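Local coordinates for large adhesion protein (Lap) involved in biofilm formation (Marinobacter hydrocarbonoclasticus, PDB 6XI3) that probably attaches the bacterium to surfaces in biofilms, its calcium-binding tandem Ig-like repeats forming an extended arm toward the target, at residues G28-S33 and G81-T86; T137-N142 and F217-G222; A311-A316 and G397-A402; A364-T367 and S373-L376. All coordinates share one frame; numbering follows the deposited sequence.

Contact 1: G28-S33 and G81-T86. With EDO (1,2-ethanediol), chain K.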
loop_
_atom_site.group_PDB
_atom_site.type_symbol
_atom_site.label_atom_id
_atom_site.label_comp_id
_atom_site.label_asym_id
_atom_site.label_seq_id
_atom_site.Cartn_x
_atom_site.Cartn_y
_atom_site.Cartn_z
ATOM N N GLY A 28 -39.504 -22.639 62.685
ATOM C CA GLY A 28 -40.008 -22.461 61.310
ATOM C C GLY A 28 -38.883 -22.564 60.296
ATOM O O GLY A 28 -37.814 -22.011 60.565
ATOM N N ALA A 29 -39.079 -23.239 59.163
ATOM C CA ALA A 29 -38.019 -23.328 58.116
ATOM C C ALA A 29 -38.660 -23.305 56.727
ATOM O O ALA A 29 -39.820 -23.730 56.576
ATOM C CB ALA A 29 -37.151 -24.552 58.337
ATOM N N LEU A 30 -37.958 -22.737 55.757
ATOM C CA LEU A 30 -38.391 -22.726 54.345
ATOM C C LEU A 30 -37.178 -23.064 53.488
ATOM O O LEU A 30 -36.093 -22.505 53.753
ATOM C CB LEU A 30 -38.978 -21.349 54.011
ATOM C CG LEU A 30 -39.243 -21.023 52.545
ATOM C CD1 LEU A 30 -40.330 -21.910 51.989
ATOM C CD2 LEU A 30 -39.655 -19.565 52.431
ATOM N N THR A 31 -37.367 -23.921 52.488
ATOM C CA THR A 31 -36.365 -24.136 51.402
ATOM C C THR A 31 -37.028 -23.854 50.064
ATOM O O THR A 31 -38.256 -24.118 49.910
ATOM C CB THR A 31 -35.777 -25.557 51.373
ATOM O OG1 THR A 31 -36.830 -26.434 50.969
ATOM C CG2 THR A 31 -35.201 -26.010 52.702
ATOM N N VAL A 32 -36.209 -23.473 49.088
ATOM C CA VAL A 32 -36.658 -23.391 47.680
ATOM C C VAL A 32 -35.542 -23.984 46.815
ATOM O O VAL A 32 -34.383 -23.808 47.168
ATOM C CB VAL A 32 -37.010 -21.941 47.322
ATOM C CG1 VAL A 32 -35.770 -21.045 47.285
ATOM C CG2 VAL A 32 -37.800 -21.861 46.033
ATOM N N SER A 33 -35.884 -24.696 45.742
ATOM C CA SER A 33 -34.898 -25.171 44.743
ATOM C C SER A 33 -35.415 -24.775 43.382
ATOM O O SER A 33 -36.627 -24.792 43.205
ATOM C CB SER A 33 -34.604 -26.654 44.819
ATOM O OG SER A 33 -35.792 -27.383 44.702
ATOM N N GLY A 81 -46.298 -29.973 53.782
ATOM C CA GLY A 81 -45.394 -28.837 53.965
ATOM C C GLY A 81 -44.665 -28.503 52.677
ATOM O O GLY A 81 -43.908 -27.518 52.681
ATOM N N SER A 82 -44.896 -29.256 51.593
ATOM C CA SER A 82 -44.142 -29.045 50.329
ATOM C C SER A 82 -44.933 -28.096 49.439
ATOM O O SER A 82 -46.147 -27.874 49.671
ATOM C CB SER A 82 -43.819 -30.350 49.627
ATOM O OG SER A 82 -45.010 -30.925 49.150
ATOM N N TYR A 83 -44.269 -27.550 48.430
ATOM C CA TYR A 83 -44.905 -26.657 47.445
ATOM C C TYR A 83 -44.131 -26.826 46.147
ATOM O O TYR A 83 -42.992 -27.261 46.208
ATOM C CB TYR A 83 -44.937 -25.203 47.930
ATOM C CG TYR A 83 -43.604 -24.528 48.077
ATOM C CD1 TYR A 83 -42.849 -24.690 49.210
ATOM C CD2 TYR A 83 -43.138 -23.675 47.099
ATOM C CE1 TYR A 83 -41.640 -24.055 49.352
ATOM C CE2 TYR A 83 -41.915 -23.053 47.211
ATOM C CZ TYR A 83 -41.160 -23.253 48.334
ATOM O OH TYR A 83 -39.959 -22.636 48.488
ATOM N N SER A 84 -44.767 -26.550 45.024
ATOM C CA SER A 84 -44.050 -26.502 43.727
ATOM C C SER A 84 -44.803 -25.652 42.711
ATOM O O SER A 84 -45.964 -25.370 42.900
ATOM C CB SER A 84 -43.839 -27.892 43.198
ATOM O OG SER A 84 -45.104 -28.381 42.839
ATOM N N LEU A 85 -44.079 -25.169 41.708
ATOM C CA LEU A 85 -44.641 -24.462 40.534
ATOM C C LEU A 85 -43.936 -25.056 39.302
ATOM O O LEU A 85 -42.730 -25.264 39.387
ATOM C CB LEU A 85 -44.404 -22.954 40.644
ATOM C CG LEU A 85 -45.196 -22.216 41.728
ATOM C CD1 LEU A 85 -44.927 -20.716 41.698
ATOM C CD2 LEU A 85 -46.694 -22.456 41.584
ATOM N N THR A 86 -44.686 -25.368 38.252
ATOM C CA THR A 86 -44.189 -25.946 36.966
ATOM C C THR A 86 -44.507 -24.957 35.845
ATOM O O THR A 86 -45.609 -24.410 35.862
ATOM C CB THR A 86 -44.858 -27.307 36.703
ATOM O OG1 THR A 86 -44.488 -28.191 37.763
ATOM C CG2 THR A 86 -44.460 -27.931 35.375
HETATM C C1 EDO K . -30.964 -23.468 47.376
HETATM O O1 EDO K . -31.169 -24.427 46.338
HETATM C C2 EDO K . -32.189 -23.194 48.223
HETATM O O2 EDO K . -32.468 -24.181 49.227
#

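Contact 2: T137-N142 and F217-G222. With CA (calcium ion), chain D.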
loop_
_atom_site.group_PDB
_atom_site.type_symbol
_atom_site.label_atom_id
_atom_site.label_comp_id
_atom_site.label_asym_id
_atom_site.label_seq_id
_atom_site.Cartn_x
_atom_site.Cartn_y
_atom_site.Cartn_z
ATOM N N THR A 137 -11.754 11.558 1.548
ATOM C CA THR A 137 -11.497 13.028 1.618
ATOM C C THR A 137 -11.274 13.499 3.060
ATOM O O THR A 137 -10.325 14.249 3.260
ATOM C CB THR A 137 -12.625 13.839 0.975
ATOM O OG1 THR A 137 -12.908 13.236 -0.286
ATOM C CG2 THR A 137 -12.252 15.292 0.796
ATOM N N ALA A 138 -12.094 13.098 4.032
ATOM C CA ALA A 138 -11.931 13.521 5.446
ATOM C C ALA A 138 -11.024 12.551 6.232
ATOM O O ALA A 138 -10.613 12.918 7.335
ATOM C CB ALA A 138 -13.290 13.652 6.107
ATOM N N GLN A 139 -10.723 11.359 5.695
ATOM C CA GLN A 139 -9.947 10.277 6.379
ATOM C C GLN A 139 -10.718 9.873 7.636
ATOM O O GLN A 139 -10.166 9.942 8.748
ATOM C CB GLN A 139 -8.506 10.718 6.668
ATOM C CG GLN A 139 -7.814 11.250 5.417
ATOM C CD GLN A 139 -6.305 11.373 5.485
ATOM O OE1 GLN A 139 -5.606 10.594 6.113
ATOM N NE2 GLN A 139 -5.787 12.297 4.712
ATOM N N THR A 140 -11.984 9.536 7.451
ATOM C CA THR A 140 -12.880 9.088 8.548
ATOM C C THR A 140 -13.661 7.859 8.106
ATOM O O THR A 140 -13.713 7.566 6.911
ATOM C CB THR A 140 -13.846 10.191 8.990
ATOM O OG1 THR A 140 -14.683 10.507 7.875
ATOM C CG2 THR A 140 -13.157 11.446 9.477
ATOM N N VAL A 141 -14.200 7.124 9.069
ATOM C CA VAL A 141 -15.044 5.949 8.777
ATOM C C VAL A 141 -16.306 6.063 9.635
ATOM O O VAL A 141 -16.204 6.524 10.805
ATOM C CB VAL A 141 -14.272 4.637 8.992
ATOM C CG1 VAL A 141 -13.673 4.552 10.376
ATOM C CG2 VAL A 141 -15.168 3.439 8.738
ATOM N N ASN A 142 -17.448 5.781 9.013
ATOM C CA ASN A 142 -18.742 5.539 9.699
ATOM C C ASN A 142 -18.949 4.028 9.771
ATOM O O ASN A 142 -18.811 3.357 8.710
ATOM C CB ASN A 142 -19.900 6.233 8.974
ATOM C CG ASN A 142 -19.743 7.736 8.903
ATOM O OD1 ASN A 142 -18.864 8.316 9.556
ATOM N ND2 ASN A 142 -20.588 8.381 8.111
ATOM N N PHE A 217 -9.105 1.950 1.578
ATOM C CA PHE A 217 -8.713 3.316 1.977
ATOM C C PHE A 217 -7.776 3.833 0.887
ATOM O O PHE A 217 -6.765 3.170 0.542
ATOM C CB PHE A 217 -8.087 3.260 3.363
ATOM C CG PHE A 217 -7.873 4.586 4.042
ATOM C CD1 PHE A 217 -8.787 5.619 3.899
ATOM C CD2 PHE A 217 -6.742 4.797 4.819
ATOM C CE1 PHE A 217 -8.564 6.835 4.528
ATOM C CE2 PHE A 217 -6.538 6.007 5.473
ATOM C CZ PHE A 217 -7.460 7.023 5.328
ATOM N N ASP A 218 -8.124 4.983 0.335
ATOM C CA ASP A 218 -7.326 5.648 -0.712
ATOM C C ASP A 218 -7.443 7.138 -0.453
ATOM O O ASP A 218 -8.103 7.822 -1.250
ATOM C CB ASP A 218 -7.754 5.219 -2.115
ATOM C CG ASP A 218 -6.768 5.702 -3.187
ATOM O OD1 ASP A 218 -5.810 6.424 -2.837
ATOM O OD2 ASP A 218 -6.971 5.366 -4.357
ATOM N N ALA A 219 -6.795 7.617 0.606
ATOM C CA ALA A 219 -6.769 9.048 0.999
ATOM C C ALA A 219 -5.559 9.774 0.373
ATOM O O ALA A 219 -5.595 11.024 0.259
ATOM C CB ALA A 219 -6.796 9.160 2.494
ATOM N N THR A 220 -4.522 9.047 -0.035
ATOM C CA THR A 220 -3.248 9.652 -0.530
ATOM C C THR A 220 -3.037 9.209 -1.980
ATOM O O THR A 220 -3.082 7.988 -2.274
ATOM C CB THR A 220 -2.085 9.350 0.425
ATOM O OG1 THR A 220 -2.494 9.636 1.768
ATOM C CG2 THR A 220 -0.835 10.161 0.139
ATOM N N ALA A 221 -2.876 10.191 -2.855
ATOM C CA ALA A 221 -2.496 10.031 -4.260
ATOM C C ALA A 221 -1.044 9.519 -4.309
ATOM O O ALA A 221 -0.186 10.179 -3.768
ATOM C CB ALA A 221 -2.634 11.371 -4.968
ATOM N N GLY A 222 -0.815 8.389 -4.963
ATOM C CA GLY A 222 0.510 7.789 -5.164
ATOM C C GLY A 222 1.310 8.654 -6.114
ATOM O O GLY A 222 0.709 9.237 -6.991
HETATM CA CA CA D . -3.543 5.850 -2.319
HETATM O O HOH W 1 -2.961 12.321 2.873
HETATM O O HOH W 2 -3.010 5.892 -4.627
#

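Contact 3: A311-A316 and G397-A402. With CA (calcium ion), chain B.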
loop_
_atom_site.group_PDB
_atom_site.type_symbol
_atom_site.label_atom_id
_atom_site.label_comp_id
_atom_site.label_asym_id
_atom_site.label_seq_id
_atom_site.Cartn_x
_atom_site.Cartn_y
_atom_site.Cartn_z
ATOM N N ALA A 311 16.404 13.547 -17.317
ATOM C CA ALA A 311 17.402 13.657 -18.406
ATOM C C ALA A 311 18.773 13.617 -17.752
ATOM O O ALA A 311 18.922 14.139 -16.639
ATOM C CB ALA A 311 17.196 14.924 -19.219
ATOM N N GLY A 312 19.729 12.974 -18.404
ATOM C CA GLY A 312 21.151 13.033 -18.023
ATOM C C GLY A 312 22.015 13.081 -19.279
ATOM O O GLY A 312 21.455 13.080 -20.388
ATOM N N SER A 313 23.327 13.097 -19.116
ATOM C CA SER A 313 24.273 13.235 -20.242
ATOM C C SER A 313 25.539 12.452 -19.918
ATOM O O SER A 313 25.966 12.468 -18.747
ATOM C CB SER A 313 24.538 14.687 -20.527
ATOM O OG SER A 313 25.309 14.811 -21.693
ATOM N N LEU A 314 26.025 11.695 -20.899
ATOM C CA LEU A 314 27.194 10.806 -20.746
ATOM C C LEU A 314 28.220 11.285 -21.764
ATOM O O LEU A 314 27.830 11.556 -22.930
ATOM C CB LEU A 314 26.761 9.356 -20.985
ATOM C CG LEU A 314 27.846 8.285 -20.886
ATOM C CD1 LEU A 314 28.548 8.328 -19.545
ATOM C CD2 LEU A 314 27.267 6.891 -21.147
ATOM N N ASP A 315 29.451 11.483 -21.299
ATOM C CA ASP A 315 30.573 11.907 -22.174
ATOM C C ASP A 315 31.825 11.169 -21.722
ATOM O O ASP A 315 32.731 11.846 -21.189
ATOM C CB ASP A 315 30.699 13.434 -22.177
ATOM C CG ASP A 315 31.630 13.971 -23.254
ATOM O OD1 ASP A 315 32.134 13.158 -24.044
ATOM O OD2 ASP A 315 31.801 15.213 -23.315
ATOM N N ALA A 316 31.844 9.838 -21.859
ATOM C CA ALA A 316 32.993 8.988 -21.417
ATOM C C ALA A 316 34.145 9.033 -22.443
ATOM O O ALA A 316 35.267 8.748 -22.080
ATOM C CB ALA A 316 32.522 7.584 -21.163
ATOM N N GLY A 397 30.070 14.517 -33.484
ATOM C CA GLY A 397 30.295 13.571 -32.382
ATOM C C GLY A 397 28.990 13.277 -31.652
ATOM O O GLY A 397 27.994 14.003 -31.850
ATOM N N ARG A 398 28.992 12.238 -30.848
ATOM C CA ARG A 398 27.797 11.817 -30.071
ATOM C C ARG A 398 27.341 12.866 -29.056
ATOM O O ARG A 398 26.159 12.772 -28.629
ATOM C CB ARG A 398 28.110 10.523 -29.328
ATOM C CG ARG A 398 28.219 9.327 -30.241
ATOM C CD ARG A 398 27.851 8.055 -29.516
ATOM N NE ARG A 398 27.971 6.861 -30.341
ATOM C CZ ARG A 398 29.119 6.251 -30.614
ATOM N NH1 ARG A 398 30.265 6.740 -30.162
ATOM N NH2 ARG A 398 29.118 5.144 -31.324
ATOM N N ASN A 399 28.205 13.780 -28.606
ATOM C CA ASN A 399 27.768 14.839 -27.656
ATOM C C ASN A 399 27.405 16.098 -28.444
ATOM O O ASN A 399 27.321 17.158 -27.825
ATOM C CB ASN A 399 28.784 15.083 -26.550
ATOM C CG ASN A 399 28.854 13.901 -25.615
ATOM O OD1 ASN A 399 29.755 13.079 -25.740
ATOM N ND2 ASN A 399 27.889 13.790 -24.718
ATOM N N GLY A 400 27.250 15.987 -29.764
ATOM C CA GLY A 400 26.755 17.091 -30.622
ATOM C C GLY A 400 27.817 18.090 -31.081
ATOM O O GLY A 400 27.431 19.114 -31.663
ATOM N N ASN A 401 29.107 17.840 -30.878
ATOM C CA ASN A 401 30.185 18.778 -31.298
ATOM C C ASN A 401 30.486 18.597 -32.793
ATOM O O ASN A 401 30.383 17.461 -33.296
ATOM C CB ASN A 401 31.402 18.622 -30.382
ATOM C CG ASN A 401 31.076 19.153 -29.002
ATOM O OD1 ASN A 401 30.862 20.353 -28.849
ATOM N ND2 ASN A 401 30.882 18.268 -28.037
ATOM N N ALA A 402 30.768 19.699 -33.489
ATOM C CA ALA A 402 31.426 19.702 -34.820
ATOM C C ALA A 402 32.911 19.386 -34.622
ATOM O O ALA A 402 33.641 20.214 -34.078
ATOM C CB ALA A 402 31.235 21.028 -35.519
HETATM CA CA CA B . 31.787 12.142 -26.023
HETATM O O HOH W 3 32.590 14.115 -27.105
#

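Contact 4: A364-T367 and S373-L376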
loop_
_atom_site.group_PDB
_atom_site.type_symbol
_atom_site.label_atom_id
_atom_site.label_comp_id
_atom_site.label_asym_id
_atom_site.label_seq_id
_atom_site.Cartn_x
_atom_site.Cartn_y
_atom_site.Cartn_z
ATOM N N ALA A 364 33.086 17.050 -50.843
ATOM C CA ALA A 364 32.881 15.594 -50.890
ATOM C C ALA A 364 32.306 15.155 -49.539
ATOM O O ALA A 364 32.369 15.936 -48.559
ATOM C CB ALA A 364 34.198 14.912 -51.213
ATOM N N ILE A 365 31.783 13.936 -49.506
ATOM C CA ILE A 365 31.117 13.323 -48.329
ATOM C C ILE A 365 31.417 11.827 -48.363
ATOM O O ILE A 365 31.324 11.193 -49.445
ATOM C CB ILE A 365 29.592 13.589 -48.300
ATOM C CG1 ILE A 365 29.218 15.045 -48.604
ATOM C CG2 ILE A 365 29.033 13.175 -46.967
ATOM C CD1 ILE A 365 27.700 15.335 -48.538
ATOM N N THR A 366 31.796 11.277 -47.222
ATOM C CA THR A 366 32.003 9.822 -47.102
ATOM C C THR A 366 31.453 9.401 -45.747
ATOM O O THR A 366 30.858 10.246 -45.043
ATOM C CB THR A 366 33.467 9.430 -47.341
ATOM O OG1 THR A 366 33.550 8.012 -47.561
ATOM C CG2 THR A 366 34.343 9.890 -46.197
ATOM N N THR A 367 31.613 8.127 -45.452
ATOM C CA THR A 367 31.011 7.453 -44.289
ATOM C C THR A 367 32.095 6.990 -43.302
ATOM O O THR A 367 33.089 6.391 -43.719
ATOM C CB THR A 367 30.112 6.320 -44.775
ATOM O OG1 THR A 367 29.074 6.963 -45.528
ATOM C CG2 THR A 367 29.516 5.509 -43.646
ATOM N N SER A 373 37.384 5.051 -38.744
ATOM C CA SER A 373 38.203 5.550 -39.879
ATOM C C SER A 373 37.312 5.871 -41.083
ATOM O O SER A 373 36.134 5.426 -41.175
ATOM C CB SER A 373 39.343 4.608 -40.247
ATOM O OG SER A 373 38.855 3.372 -40.759
ATOM N N TYR A 374 37.848 6.682 -41.976
ATOM C CA TYR A 374 37.148 7.082 -43.208
ATOM C C TYR A 374 38.229 7.318 -44.256
ATOM O O TYR A 374 39.377 7.549 -43.885
ATOM C CB TYR A 374 36.263 8.319 -43.015
ATOM C CG TYR A 374 36.972 9.608 -42.707
ATOM C CD1 TYR A 374 37.301 9.944 -41.409
ATOM C CD2 TYR A 374 37.352 10.468 -43.719
ATOM C CE1 TYR A 374 37.982 11.107 -41.105
ATOM C CE2 TYR A 374 38.047 11.625 -43.443
ATOM C CZ TYR A 374 38.374 11.936 -42.135
ATOM O OH TYR A 374 39.019 13.081 -41.862
ATOM N N SER A 375 37.864 7.229 -45.519
ATOM C CA SER A 375 38.798 7.617 -46.592
ATOM C C SER A 375 38.031 8.051 -47.828
ATOM O O SER A 375 36.878 7.680 -47.961
ATOM C CB SER A 375 39.783 6.516 -46.866
ATOM O OG SER A 375 39.142 5.364 -47.317
ATOM N N LEU A 376 38.695 8.837 -48.677
ATOM C CA LEU A 376 38.202 9.187 -50.024
ATOM C C LEU A 376 39.382 8.998 -50.969
ATOM O O LEU A 376 40.475 9.469 -50.652
ATOM C CB LEU A 376 37.655 10.626 -50.064
ATOM C CG LEU A 376 36.582 10.956 -49.021
ATOM C CD1 LEU A 376 37.206 11.464 -47.733
ATOM C CD2 LEU A 376 35.611 11.983 -49.535
HETATM O O HOH W 4 35.002 6.346 -45.818
HETATM O O HOH W 5 34.639 3.866 -43.924
#

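Contact 1: G28-S33 and G81-T86
Y83 reaches across to T31 and is met on the way by L30 and V32, all within one three-stranded sheet of the first Ig-like beta-sandwich domain. Strands 29-33 and 82-86 are not neighbours in that sheet: strand 43-51 runs between them, antiparallel to both, so the two outer strands point broadly the same way, 27° apart, with axes 8.9 Å from each other. The phenol spans this gap over the middle strand. Its OH donates to the carbonyl O of T31 at 2.7 Å, approaching out of the carbonyl plane, while that oxygen lies at the ring's edge. L30 crosses the tyrosine side chain at about a right angle and sets CD1 3.6 Å from Y83 CE1; V32 comes obliquely, its CB 3.2 Å from the hydroxyl oxygen. The tyrosine CG sits between its own backbone N and carbonyl carbon (chi1 66°), which lays the ring along the inner side of the sheet, against A102 and A75 of the facing sheet.

Further out, the middle strand holds both partners in register through backbone bonds of T31 with T49 and of Y83 with G48. The hydroxyl of T31 bonds to T49 OG1 and leaves the tyrosine to the backbone carbonyl. On the other edge of strand 29-33, V32 N donates to D114 OD2.

Contact 2: T137-N142 and F217-G222
Q139 has left-handed backbone angles (phi 61°, psi 54°) and, with T140, forms a G1 beta bulge opposite D135, while A219, beneath its side chain, lies in the irregular linker that follows strand 208-217. The contact therefore sits at the end of the second Ig-like beta-sandwich domain, where the chain passes into the third through a calcium site.

The glutamine chain is extended beyond CG and stretches over the methyl group of A219, whose CB is 3.7 Å from Q139 CG and at similar range from the rest of the side chain out to the amide nitrogen. Nearer the backbone, Q139 CB meets the edge of the F217 ring at CZ, 4.1 Å away. The amide and ring planes are turned 64° from each other. One face of that ring carries the backbone N of A219, lying 4.3 Å above the plane and toward the rim; this N-H is used by D192 OD1.

The same linker supplies two calcium ligands, D218 OD1 at 2.4 Å and T220 O at 2.2 Å from the ion. D192 of the same domain and D246 and N302 of the next complete the protein ligands, and N302 ND2 also bonds F217 O. A water ties the glutamine to this loop, though loosely: it lies 2.9 Å from T220 OG1 and accepts a weak 3.4 Å bond from Q139 NE2.

Contact 3: A311-A316 and G397-A402
The carboxylate of D315 and the amide of N399 converge obliquely on one calcium ion, their planes 39° apart. Each oxygen lies 2.3 Å from the metal. D315 OD1 is 2.9 Å from N399 OD1, a separation the shared cation makes tolerable. D315 extends its carboxylate toward the ion with CG anti to the backbone N (chi1 -168°). N399 comes from across the domain boundary and is turned so that its two polar ends do different work: OD1 faces the calcium, and ND2 donates to the carbonyl O of L314 at 2.9 Å. That bond is almost perfectly straight, 179° at the hydrogen, and the acceptor lies in the amide plane. With both ends engaged, the flip of the amide is fixed.

N399 is presented by a type I beta turn from G397 to G400, in the loop between two strands of the fourth Ig-like domain, whereas L314 ends the last strand of the third and D315 follows it in the linker. D289, D343 and the carbonyl of T317 also bind the ion, together with a water 2.4 Å from it. R398 NH1 makes a salt bridge to D343 OD1. Three carboxylates gathered at one joint would probably repel each other without the metal, so the chemistry is consistent with calcium stiffening the junction and keeping the adhesin extended.

Contact 4: A364-T367 and S373-L376
T366 and L376 make the main apolar contact: T366 CG2 rests 3.6 Å from L376 CD1, the two side chains approaching at a slant. The leucine's other branch, CD2, reaches along to A364 CB at 3.7 Å. The same threonine methyl also comes 3.9 Å from Y374 CD2. With OG1 anti to the backbone N (chi1 -165°), T366 gives its methyl to the leucine and tyrosine.

Strands 364-367 and 374-376 belong to different sheets of the fourth Ig-like beta-sandwich. Each is part of an outermost strand, and the few residues between them carry the chain from one sheet to the other; their axes pass 6.6 Å apart, with directions 141° from each other.

Water takes the polar part, with no clear direct hydrogen bond between the strands. One molecule lies 2.8 Å from T366 OG1 and accepts from S375 N at 3.0 Å. It can also donate to T367 O, which a second water approaches too. The hydroxyl of Y374 is turned away from this edge and hydrogen-bonds the carbonyl O of T322, across its own sheet on strand 320-329.

From the N terminus, contact 1 closes a loop inside the first domain, joining the two outer strands of its three-stranded sheet. Contact 2 follows in series, its nearest atoms about 47 Å away; the 74 residues between its segments form most of the second domain, whose bulged turn it brings against the linker to the third. The 80-residue loop of contact 3 takes in most of the fourth domain and returns to the end of the third. Contact 4 is nested within that loop, a short connection between the two sheets of the fourth domain, about 22 Å from contact 3 between centres. Contacts 1 and 4 each lie within a single sandwich; contacts 2 and 3 mark successive calcium junctions.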